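Side-chain contacts in transcriptional regulator, TetR family (PDB 3VPR), which represses transcription, probably by binding regulatory DNA through the helix-turn-helix units of its dimer: residues E11-F16 with F97-Q102; D28-L33 with A38-H43; R80-A85 with D120-N125; R88-N93 with R160-D165. All blocks are in the same frame, centred on the assembly; numbering follows the deposited sequence.

Contact 1. Residues E11-F16 with F97-Q102; sequences EAAKLF and FVTMLQ
T99 points its branched end at F16 and A13, its two branches taking separate tasks. With CG2 anti to the backbone N and OG1 anti to the carbonyl carbon (chi1 -64°), the methyl CG2 comes obliquely to the F16 ring, 3.7 Å from F16 CD2, while OG1 lies beside F16 CB. The hydroxyl is 3.1 Å from A13 O, but the angle is too poor for a hydrogen bond; OG1 is bonded instead to P95 O, one turn back, which suits a threonine buried among apolar neighbours. A13, with just a methyl, lets the backbones approach until its CA is 6.0 Å from that of T99. The axes of segments 11-16 and 97-102 cross at 65°, 8.6 Å apart at closest approach. In the TetR-family fold this joins the first helix of the DNA-binding domain to a helix of the C-terminal domain. Q102, partly exposed, sets CG between its backbone N and carbonyl carbon, which brings NE2 back to donate to V98 O (3.3 Å, 141°) from above the carbonyl plane. The same NE2 comes alongside F16 O without bonding to it. The F16 ring leads away from helix 94-103 to meet Y21 edge-to-face.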
# COMPACT_ATOMS: atom_id res chain seq x y z
N GLU A 11 -24.33 -0.15 -0.54
CA GLU A 11 -24.53 -1.10 0.55
C GLU A 11 -23.64 -2.32 0.40
O GLU A 11 -23.16 -2.86 1.39
CB GLU A 11 -26.00 -1.56 0.61
CG GLU A 11 -26.96 -0.47 1.07
CD GLU A 11 -26.66 0.03 2.47
OE1 GLU A 11 -26.72 -0.78 3.42
OE2 GLU A 11 -26.35 1.24 2.63
N ALA A 12 -23.45 -2.76 -0.84
CA ALA A 12 -22.59 -3.90 -1.11
C ALA A 12 -21.17 -3.49 -0.73
O ALA A 12 -20.46 -4.21 -0.05
CB ALA A 12 -22.64 -4.28 -2.58
N ALA A 13 -20.77 -2.30 -1.19
CA ALA A 13 -19.44 -1.81 -0.88
C ALA A 13 -19.19 -1.81 0.64
O ALA A 13 -18.11 -2.22 1.09
CB ALA A 13 -19.24 -0.41 -1.45
N LYS A 14 -20.16 -1.37 1.43
CA LYS A 14 -19.99 -1.36 2.88
C LYS A 14 -19.91 -2.78 3.43
O LYS A 14 -19.08 -3.08 4.28
CB LYS A 14 -21.14 -0.64 3.57
CG LYS A 14 -21.20 0.84 3.31
CD LYS A 14 -22.38 1.45 4.06
CE LYS A 14 -22.56 2.92 3.72
NZ LYS A 14 -23.72 3.51 4.45
N LEU A 15 -20.77 -3.66 2.93
CA LEU A 15 -20.77 -5.03 3.42
C LEU A 15 -19.46 -5.73 3.09
O LEU A 15 -18.91 -6.45 3.92
CB LEU A 15 -21.96 -5.80 2.83
CG LEU A 15 -22.04 -7.26 3.29
CD1 LEU A 15 -22.12 -7.31 4.81
CD2 LEU A 15 -23.24 -7.93 2.66
N PHE A 16 -18.94 -5.51 1.89
CA PHE A 16 -17.67 -6.11 1.49
C PHE A 16 -16.55 -5.58 2.38
O PHE A 16 -15.62 -6.30 2.71
CB PHE A 16 -17.33 -5.81 0.03
CG PHE A 16 -18.25 -6.47 -0.96
CD1 PHE A 16 -18.83 -7.70 -0.69
CD2 PHE A 16 -18.49 -5.87 -2.20
CE1 PHE A 16 -19.65 -8.33 -1.63
CE2 PHE A 16 -19.30 -6.49 -3.15
CZ PHE A 16 -19.88 -7.72 -2.87
N PHE A 97 -13.23 2.11 -1.97
CA PHE A 97 -11.80 1.89 -2.12
C PHE A 97 -11.35 0.63 -1.41
O PHE A 97 -10.52 -0.12 -1.94
CB PHE A 97 -11.04 3.11 -1.61
CG PHE A 97 -10.99 4.23 -2.59
CD1 PHE A 97 -9.97 4.31 -3.53
CD2 PHE A 97 -12.02 5.16 -2.65
CE1 PHE A 97 -9.97 5.30 -4.51
CE2 PHE A 97 -12.03 6.16 -3.62
CZ PHE A 97 -11.00 6.23 -4.55
N VAL A 98 -11.90 0.38 -0.23
CA VAL A 98 -11.55 -0.82 0.50
C VAL A 98 -12.01 -2.03 -0.32
O VAL A 98 -11.35 -3.06 -0.35
CB VAL A 98 -12.22 -0.85 1.89
CG1 VAL A 98 -11.98 -2.20 2.58
CG2 VAL A 98 -11.67 0.29 2.75
N THR A 99 -13.14 -1.88 -1.00
CA THR A 99 -13.66 -2.98 -1.81
C THR A 99 -12.78 -3.23 -3.03
O THR A 99 -12.38 -4.36 -3.30
CB THR A 99 -15.10 -2.68 -2.29
OG1 THR A 99 -15.98 -2.60 -1.16
CG2 THR A 99 -15.59 -3.79 -3.22
N MSE A 100 -12.49 -2.16 -3.76
CA MSE A 100 -11.67 -2.24 -4.97
C MSE A 100 -10.27 -2.84 -4.77
O MSE A 100 -9.85 -3.73 -5.52
CB MSE A 100 -11.51 -0.86 -5.59
CG MSE A 100 -10.45 -0.85 -6.67
SE MSE A 100 -9.56 0.82 -6.82
CE MSE A 100 -8.55 0.77 -5.18
N LEU A 101 -9.55 -2.34 -3.78
CA LEU A 101 -8.19 -2.81 -3.50
C LEU A 101 -8.10 -4.32 -3.32
O LEU A 101 -7.32 -4.98 -4.00
CB LEU A 101 -7.65 -2.11 -2.25
CG LEU A 101 -6.16 -2.30 -1.96
CD1 LEU A 101 -5.35 -1.72 -3.11
CD2 LEU A 101 -5.77 -1.61 -0.65
N GLN A 102 -8.89 -4.85 -2.40
CA GLN A 102 -8.87 -6.28 -2.12
C GLN A 102 -9.41 -7.15 -3.25
O GLN A 102 -8.89 -8.23 -3.52
CB GLN A 102 -9.65 -6.58 -0.83
CG GLN A 102 -11.16 -6.39 -0.96
CD GLN A 102 -11.92 -6.77 0.30
OE1 GLN A 102 -11.81 -7.89 0.80
NE2 GLN A 102 -12.70 -5.83 0.82

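Contact 2. Residues D28-L33 with A38-H43; sequences DLAQAL and AALYHH
L40 lays its CD1 methyl against the backbone N of A30, 3.4 Å away, and meets A30 CB at 3.8 Å and L29 CB at 3.7 Å. Its other methyl, CD2, reaches L33 CD1, 3.9 Å away, so the fork of one leucine spans a full turn of the facing helix. The side chain gets there with CG anti to the carbonyl carbon (chi1 -77°) and CD1 extended straight onward. Alanine suits position 30: its small methyl leaves the backbone N and CA open to L40 CD1; leucines suit 29 and 33 because they occupy successive turns on one face. The side chains meet only through apolar atoms, and no hydrogen bond crosses. L29 and L33 also touch helix 4-19, through A12, L15 and E11, and L40 touches I8 there, so the three helices close round a common hydrophobic centre. Further along helix 37-44, H43 turns its ring back on the preceding turn: ND1 donates to A39 O at 2.6 Å, almost straight at 177° and in the ring plane. H43 N reaches the same oxygen from the opposite face of the carbonyl plane; A39 O is thus gripped by two donors, and the ND1 bond fixes the rotation of the imidazole. The axes run at 107° to each other and only a short turn joins them. This near-perpendicular pair is the helix-turn-helix of the TetR family, in which the second helix, here 37-44, is probably the one that reads DNA.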
# COMPACT_ATOMS: atom_id res chain seq x y z
N ASP A 28 -26.08 -13.28 1.10
CA ASP A 28 -25.82 -12.30 2.15
C ASP A 28 -26.26 -10.89 1.74
O ASP A 28 -26.91 -10.19 2.52
CB ASP A 28 -24.33 -12.26 2.50
CG ASP A 28 -23.87 -13.51 3.22
OD1 ASP A 28 -24.69 -14.12 3.94
OD2 ASP A 28 -22.68 -13.86 3.08
N LEU A 29 -25.89 -10.48 0.53
CA LEU A 29 -26.25 -9.15 0.03
C LEU A 29 -27.75 -9.00 -0.11
O LEU A 29 -28.32 -7.97 0.26
CB LEU A 29 -25.61 -8.89 -1.34
CG LEU A 29 -24.10 -8.65 -1.47
CD1 LEU A 29 -23.71 -8.67 -2.95
CD2 LEU A 29 -23.73 -7.31 -0.84
N ALA A 30 -28.40 -10.03 -0.64
CA ALA A 30 -29.84 -9.98 -0.86
C ALA A 30 -30.60 -9.74 0.43
O ALA A 30 -31.52 -8.93 0.47
CB ALA A 30 -30.31 -11.25 -1.51
N GLN A 31 -30.20 -10.45 1.49
CA GLN A 31 -30.87 -10.31 2.78
C GLN A 31 -30.51 -8.99 3.46
O GLN A 31 -31.36 -8.35 4.07
CB GLN A 31 -30.50 -11.48 3.69
CG GLN A 31 -30.92 -12.83 3.14
CD GLN A 31 -30.78 -13.94 4.16
OE1 GLN A 31 -29.70 -14.14 4.73
NE2 GLN A 31 -31.87 -14.65 4.41
N ALA A 32 -29.25 -8.59 3.35
CA ALA A 32 -28.80 -7.34 3.94
C ALA A 32 -29.54 -6.17 3.28
O ALA A 32 -29.88 -5.18 3.95
CB ALA A 32 -27.29 -7.18 3.77
N LEU A 33 -29.82 -6.29 1.99
CA LEU A 33 -30.51 -5.23 1.25
C LEU A 33 -32.03 -5.38 1.20
O LEU A 33 -32.73 -4.50 0.71
CB LEU A 33 -30.00 -5.17 -0.19
CG LEU A 33 -28.52 -4.83 -0.43
CD1 LEU A 33 -27.96 -5.71 -1.54
CD2 LEU A 33 -28.40 -3.36 -0.79
N ALA A 38 -32.90 -12.82 -6.91
CA ALA A 38 -33.33 -12.59 -8.28
C ALA A 38 -33.22 -11.11 -8.63
O ALA A 38 -32.77 -10.74 -9.72
CB ALA A 38 -34.78 -13.06 -8.47
N ALA A 39 -33.62 -10.26 -7.69
CA ALA A 39 -33.57 -8.82 -7.89
C ALA A 39 -32.12 -8.36 -8.10
O ALA A 39 -31.85 -7.47 -8.92
CB ALA A 39 -34.18 -8.10 -6.69
N LEU A 40 -31.20 -8.97 -7.35
CA LEU A 40 -29.78 -8.63 -7.46
C LEU A 40 -29.23 -9.05 -8.82
O LEU A 40 -28.54 -8.28 -9.48
CB LEU A 40 -28.96 -9.30 -6.35
CG LEU A 40 -29.07 -8.66 -4.97
CD1 LEU A 40 -28.10 -9.36 -4.00
CD2 LEU A 40 -28.72 -7.19 -5.09
N TYR A 41 -29.53 -10.28 -9.22
CA TYR A 41 -29.06 -10.77 -10.51
C TYR A 41 -29.63 -9.95 -11.67
O TYR A 41 -28.94 -9.72 -12.67
CB TYR A 41 -29.42 -12.25 -10.67
CG TYR A 41 -28.55 -13.17 -9.83
CD1 TYR A 41 -27.16 -13.11 -9.90
CD2 TYR A 41 -29.12 -14.12 -8.99
CE1 TYR A 41 -26.36 -13.97 -9.15
CE2 TYR A 41 -28.33 -14.99 -8.24
CZ TYR A 41 -26.95 -14.91 -8.32
OH TYR A 41 -26.17 -15.76 -7.57
N HIS A 42 -30.88 -9.52 -11.53
CA HIS A 42 -31.55 -8.73 -12.57
C HIS A 42 -30.85 -7.40 -12.82
O HIS A 42 -30.77 -6.94 -13.97
CB HIS A 42 -33.00 -8.45 -12.20
CG HIS A 42 -33.90 -9.65 -12.26
ND1 HIS A 42 -35.21 -9.61 -11.82
CD2 HIS A 42 -33.69 -10.91 -12.70
CE1 HIS A 42 -35.76 -10.81 -11.97
NE2 HIS A 42 -34.85 -11.61 -12.51
N HIS A 43 -30.35 -6.78 -11.75
CA HIS A 43 -29.68 -5.49 -11.85
C HIS A 43 -28.21 -5.56 -12.21
O HIS A 43 -27.68 -4.62 -12.78
CB HIS A 43 -29.80 -4.71 -10.54
CG HIS A 43 -31.18 -4.20 -10.26
ND1 HIS A 43 -32.15 -4.97 -9.65
CD2 HIS A 43 -31.75 -3.00 -10.51
CE1 HIS A 43 -33.25 -4.26 -9.53
NE2 HIS A 43 -33.04 -3.06 -10.04

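Contact 3. Residues R80-A85 with D120-N125; sequences RRFMEA and DRHEEN
F82 and H122 stack across two long helices of the TetR-family C-terminal domain, 75-92 and 109-135, within its all-helical bundle. The aromatic contact is an offset stack: ring centroids lie 4.5 Å apart and the planes are turned by 23°. F82 brings its far end to the imidazole, with CZ over one face toward the rim, 3.2 Å from H122 CE1. Both side chains have CG anti to the backbone N (chi1 -180° for F82, -169° for H122), which lets each ring extend into the gap between backbones whose nearest CA atoms, those of F82 and N125, are 9.2 Å apart. The apolar packing is wider than the stack. F82 also touches A69, L126 and I129, H122 touches L62 and L152, and N125 contributes only CB, 4.5 Å from F82 CE2. The polar contacts involve buried groups too. H122 NE2 is hydrogen-bonded to H86 ND1, so a histidine serves here as a flat surface with a polar edge that has its own mate. Replacing it with a leucine would probably leave H86 without that partner and F82 without the flat ring on which it rests. On another side of helix 75-92, R80 and E84 form a salt bridge one turn apart, and E84 has a second partner in R175. Within the stack, the same F82 CZ that meets CE1 also lies 3.2 Å from H122 NE2.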
# COMPACT_ATOMS: atom_id res chain seq x y z
N ARG A 80 -0.46 19.87 -5.98
CA ARG A 80 -1.15 19.92 -4.69
C ARG A 80 -2.64 19.61 -4.83
O ARG A 80 -3.21 18.86 -4.02
CB ARG A 80 -0.97 21.29 -4.03
CG ARG A 80 -1.60 21.37 -2.62
CD ARG A 80 -1.21 22.67 -1.88
NE ARG A 80 -1.92 23.86 -2.37
CZ ARG A 80 -3.20 24.13 -2.15
NH1 ARG A 80 -3.96 23.31 -1.43
NH2 ARG A 80 -3.73 25.24 -2.64
N ARG A 81 -3.27 20.17 -5.85
CA ARG A 81 -4.68 19.93 -6.07
C ARG A 81 -4.89 18.46 -6.41
O ARG A 81 -5.82 17.84 -5.93
CB ARG A 81 -5.20 20.82 -7.19
CG ARG A 81 -4.92 22.29 -6.95
CD ARG A 81 -6.01 23.17 -7.52
NE ARG A 81 -7.23 23.04 -6.73
CZ ARG A 81 -8.46 23.21 -7.21
NH1 ARG A 81 -8.63 23.50 -8.50
NH2 ARG A 81 -9.51 23.07 -6.41
N PHE A 82 -4.02 17.90 -7.24
CA PHE A 82 -4.17 16.50 -7.57
C PHE A 82 -4.15 15.65 -6.28
O PHE A 82 -5.04 14.84 -6.05
CB PHE A 82 -3.04 16.07 -8.49
CG PHE A 82 -3.11 14.62 -8.90
CD1 PHE A 82 -2.66 13.61 -8.05
CD2 PHE A 82 -3.59 14.26 -10.16
CE1 PHE A 82 -2.69 12.27 -8.45
CE2 PHE A 82 -3.62 12.94 -10.57
CZ PHE A 82 -3.17 11.93 -9.71
N MSE A 83 -3.14 15.86 -5.44
CA MSE A 83 -3.00 15.09 -4.22
C MSE A 83 -4.18 15.26 -3.25
O MSE A 83 -4.67 14.28 -2.69
CB MSE A 83 -1.68 15.44 -3.53
CG MSE A 83 -0.46 15.06 -4.36
SE MSE A 83 1.24 15.64 -3.60
CE MSE A 83 1.34 14.36 -2.11
N GLU A 84 -4.63 16.50 -3.08
CA GLU A 84 -5.76 16.76 -2.19
C GLU A 84 -7.09 16.23 -2.71
O GLU A 84 -7.87 15.67 -1.94
CB GLU A 84 -5.86 18.26 -1.89
CG GLU A 84 -4.76 18.74 -0.96
CD GLU A 84 -4.93 20.17 -0.51
OE1 GLU A 84 -6.01 20.51 0.02
OE2 GLU A 84 -3.98 20.96 -0.67
N ALA A 85 -7.34 16.39 -4.00
CA ALA A 85 -8.58 15.89 -4.60
C ALA A 85 -8.59 14.37 -4.46
O ALA A 85 -9.61 13.78 -4.15
CB ALA A 85 -8.66 16.30 -6.08
N ASP A 120 -4.05 3.19 -14.42
CA ASP A 120 -2.91 3.64 -15.22
C ASP A 120 -3.13 5.07 -15.72
O ASP A 120 -2.20 5.89 -15.71
CB ASP A 120 -2.67 2.71 -16.42
CG ASP A 120 -1.96 1.41 -16.02
OD1 ASP A 120 -1.50 1.31 -14.86
OD2 ASP A 120 -1.84 0.50 -16.86
N ARG A 121 -4.36 5.39 -16.13
CA ARG A 121 -4.70 6.72 -16.63
C ARG A 121 -4.45 7.78 -15.57
O ARG A 121 -3.94 8.87 -15.86
CB ARG A 121 -6.17 6.75 -17.07
CG ARG A 121 -6.63 8.03 -17.76
CD ARG A 121 -8.05 7.81 -18.32
NE ARG A 121 -8.59 8.97 -19.02
CZ ARG A 121 -8.12 9.46 -20.16
NH1 ARG A 121 -7.08 8.89 -20.75
NH2 ARG A 121 -8.68 10.53 -20.70
N HIS A 122 -4.80 7.45 -14.34
CA HIS A 122 -4.62 8.35 -13.21
C HIS A 122 -3.12 8.60 -12.98
O HIS A 122 -2.70 9.73 -12.75
CB HIS A 122 -5.25 7.73 -11.96
CG HIS A 122 -5.36 8.68 -10.80
ND1 HIS A 122 -6.05 9.87 -10.88
CD2 HIS A 122 -4.92 8.58 -9.52
CE1 HIS A 122 -6.03 10.47 -9.70
NE2 HIS A 122 -5.36 9.70 -8.86
N GLU A 123 -2.33 7.53 -13.04
CA GLU A 123 -0.89 7.63 -12.84
C GLU A 123 -0.26 8.44 -13.97
O GLU A 123 0.68 9.21 -13.75
CB GLU A 123 -0.28 6.22 -12.78
CG GLU A 123 1.24 6.19 -12.74
CD GLU A 123 1.79 4.93 -12.08
OE1 GLU A 123 1.18 3.85 -12.24
OE2 GLU A 123 2.84 5.02 -11.41
N GLU A 124 -0.80 8.29 -15.17
CA GLU A 124 -0.30 9.03 -16.33
C GLU A 124 -0.62 10.53 -16.23
O GLU A 124 0.17 11.36 -16.67
CB GLU A 124 -0.88 8.44 -17.62
CG GLU A 124 -0.37 9.11 -18.89
CD GLU A 124 1.15 9.19 -18.95
OE1 GLU A 124 1.82 8.13 -18.80
OE2 GLU A 124 1.69 10.31 -19.13
N ASN A 125 -1.75 10.88 -15.63
CA ASN A 125 -2.09 12.30 -15.48
C ASN A 125 -1.14 12.94 -14.46
O ASN A 125 -0.77 14.11 -14.59
CB ASN A 125 -3.54 12.48 -15.01
CG ASN A 125 -4.55 12.20 -16.10
OD1 ASN A 125 -4.31 12.48 -17.27
ND2 ASN A 125 -5.71 11.65 -15.72

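Contact 4. Residues R88-N93 with R160-D165; sequences RYFEEN and RWFRPD
Where F90 and E91 meet F162, the last turn of helix 75-92 faces a chain that leaves a weakly bonded helix end at W161 and turns extended at F162, with the CA atoms of E91 and P164 7.1 Å apart. F162 takes a different group on each part of its ring. At the edge, in the ring plane, E91 OE2 lies 3.0 Å from F162 CZ; the carboxylate stands at 83° to the ring, consistent with attraction between the anionic oxygen and the weakly positive C-H edge. The extended E91 chain carries it there, and OE1 accepts a weak hydrogen bond from A170 N. With an alanine in place of E91, the F162 edge would probably lose its carboxylate partner and a gap would open beside it. Nearer the backbone, F90 CE2 touches F162 CD2 at 3.8 Å, the rings set obliquely at 65°, while F90 packs on M158 and I159. N93 ends the helix: ND2 donates to Y89 O at 3.0 Å and sits over the centre of the Y89 ring. The next-door W161 makes a cation-pi contact with R149 of the second subunit, placing this cluster beside the dimer interface of the TetR-family C-terminal domain.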
# COMPACT_ATOMS: atom_id res chain seq x y z
N ARG A 88 -9.27 13.51 -0.78
CA ARG A 88 -10.63 13.87 -0.40
C ARG A 88 -11.60 12.85 -0.97
O ARG A 88 -12.47 12.35 -0.26
CB ARG A 88 -10.99 15.27 -0.89
CG ARG A 88 -12.48 15.56 -0.77
CD ARG A 88 -12.83 17.01 -1.05
NE ARG A 88 -12.68 17.83 0.14
CZ ARG A 88 -13.11 19.08 0.25
NH1 ARG A 88 -13.74 19.67 -0.76
NH2 ARG A 88 -12.92 19.75 1.38
N TYR A 89 -11.46 12.54 -2.25
CA TYR A 89 -12.34 11.57 -2.88
C TYR A 89 -12.21 10.23 -2.17
O TYR A 89 -13.21 9.57 -1.89
CB TYR A 89 -11.97 11.39 -4.35
CG TYR A 89 -12.97 10.55 -5.09
CD1 TYR A 89 -14.15 11.10 -5.56
CD2 TYR A 89 -12.74 9.19 -5.30
CE1 TYR A 89 -15.10 10.33 -6.21
CE2 TYR A 89 -13.68 8.40 -5.96
CZ TYR A 89 -14.86 8.98 -6.42
OH TYR A 89 -15.81 8.21 -7.06
N PHE A 90 -10.98 9.82 -1.88
CA PHE A 90 -10.75 8.56 -1.19
C PHE A 90 -11.55 8.49 0.11
O PHE A 90 -12.23 7.50 0.38
CB PHE A 90 -9.26 8.39 -0.90
CG PHE A 90 -8.97 7.55 0.31
CD1 PHE A 90 -9.20 6.17 0.29
CD2 PHE A 90 -8.47 8.13 1.48
CE1 PHE A 90 -8.94 5.38 1.42
CE2 PHE A 90 -8.21 7.34 2.62
CZ PHE A 90 -8.44 5.97 2.59
N GLU A 91 -11.47 9.54 0.91
CA GLU A 91 -12.16 9.59 2.19
C GLU A 91 -13.68 9.64 2.12
O GLU A 91 -14.36 9.08 2.98
CB GLU A 91 -11.65 10.78 3.02
CG GLU A 91 -12.50 11.05 4.27
CD GLU A 91 -11.80 11.96 5.26
OE1 GLU A 91 -11.27 13.02 4.84
OE2 GLU A 91 -11.79 11.63 6.46
N GLU A 92 -14.23 10.31 1.11
CA GLU A 92 -15.68 10.42 0.98
C GLU A 92 -16.28 9.11 0.46
O GLU A 92 -17.45 8.81 0.70
CB GLU A 92 -16.05 11.54 0.01
CG GLU A 92 -15.44 12.89 0.35
CD GLU A 92 -15.72 13.92 -0.73
OE1 GLU A 92 -15.45 13.62 -1.91
OE2 GLU A 92 -16.20 15.03 -0.40
N ASN A 93 -15.47 8.33 -0.25
CA ASN A 93 -15.93 7.07 -0.82
C ASN A 93 -15.09 5.90 -0.28
O ASN A 93 -14.79 4.94 -0.99
CB ASN A 93 -15.80 7.16 -2.35
CG ASN A 93 -16.58 8.34 -2.91
OD1 ASN A 93 -17.80 8.28 -3.04
ND2 ASN A 93 -15.88 9.42 -3.24
N ARG A 160 -4.64 1.91 4.08
CA ARG A 160 -4.30 0.95 5.12
C ARG A 160 -4.19 1.52 6.52
O ARG A 160 -4.37 0.79 7.50
CB ARG A 160 -2.98 0.25 4.77
CG ARG A 160 -3.10 -0.82 3.70
CD ARG A 160 -3.96 -1.98 4.19
NE ARG A 160 -3.90 -3.15 3.32
CZ ARG A 160 -2.78 -3.80 3.01
NH1 ARG A 160 -1.61 -3.41 3.50
NH2 ARG A 160 -2.84 -4.86 2.22
N TRP A 161 -3.90 2.81 6.64
CA TRP A 161 -3.77 3.40 7.96
C TRP A 161 -4.73 4.53 8.29
O TRP A 161 -4.88 4.89 9.46
CB TRP A 161 -2.34 3.91 8.18
CG TRP A 161 -1.91 5.04 7.28
CD1 TRP A 161 -1.29 4.94 6.06
CD2 TRP A 161 -2.05 6.45 7.53
NE1 TRP A 161 -1.03 6.19 5.56
CE2 TRP A 161 -1.49 7.14 6.44
CE3 TRP A 161 -2.60 7.20 8.59
CZ2 TRP A 161 -1.46 8.53 6.37
CZ3 TRP A 161 -2.57 8.59 8.51
CH2 TRP A 161 -2.00 9.24 7.41
N PHE A 162 -5.39 5.11 7.29
CA PHE A 162 -6.31 6.20 7.57
C PHE A 162 -7.58 5.71 8.24
O PHE A 162 -8.27 4.83 7.73
CB PHE A 162 -6.70 6.97 6.31
CG PHE A 162 -7.58 8.16 6.59
CD1 PHE A 162 -7.06 9.30 7.19
CD2 PHE A 162 -8.94 8.13 6.28
CE1 PHE A 162 -7.87 10.40 7.48
CE2 PHE A 162 -9.76 9.22 6.56
CZ PHE A 162 -9.22 10.36 7.16
N ARG A 163 -7.89 6.31 9.39
CA ARG A 163 -9.07 5.94 10.13
C ARG A 163 -10.21 6.92 9.87
O ARG A 163 -10.10 8.10 10.21
CB ARG A 163 -8.76 5.88 11.63
N PRO A 164 -11.30 6.45 9.24
CA PRO A 164 -12.44 7.32 8.95
C PRO A 164 -13.01 7.76 10.30
O PRO A 164 -13.69 8.78 10.41
CB PRO A 164 -13.40 6.39 8.20
CG PRO A 164 -12.47 5.43 7.52
CD PRO A 164 -11.47 5.13 8.60
N ASP A 165 -12.71 6.95 11.31
CA ASP A 165 -13.13 7.15 12.69
C ASP A 165 -12.43 8.37 13.30
O ASP A 165 -13.07 9.26 13.85
CB ASP A 165 -12.81 5.88 13.50
CG ASP A 165 -13.15 6.00 14.97
OD1 ASP A 165 -12.47 6.76 15.69
OD2 ASP A 165 -14.10 5.32 15.42

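Overall arrangement
All four contacts are largely buried, but their chemistry follows their place. Contact 2, its centre about 26 Å from that of the chain against 10 to 12 Å for the others, is aliphatic and belongs to the DNA-binding unit; contact 1 touches it through helix 4-19 and joins that unit to the C-terminal domain with a threonine, an alanine and a phenylalanine, and a glutamine amide at its partly exposed side. Contacts 3 and 4 share helix 75-92 and use aromatic rings, an offset stack in one and a carboxylate at a ring edge in the other, where helix 144-161 gives way to loop. F97 of contact 1 packs on Y89 and F90 of contact 4.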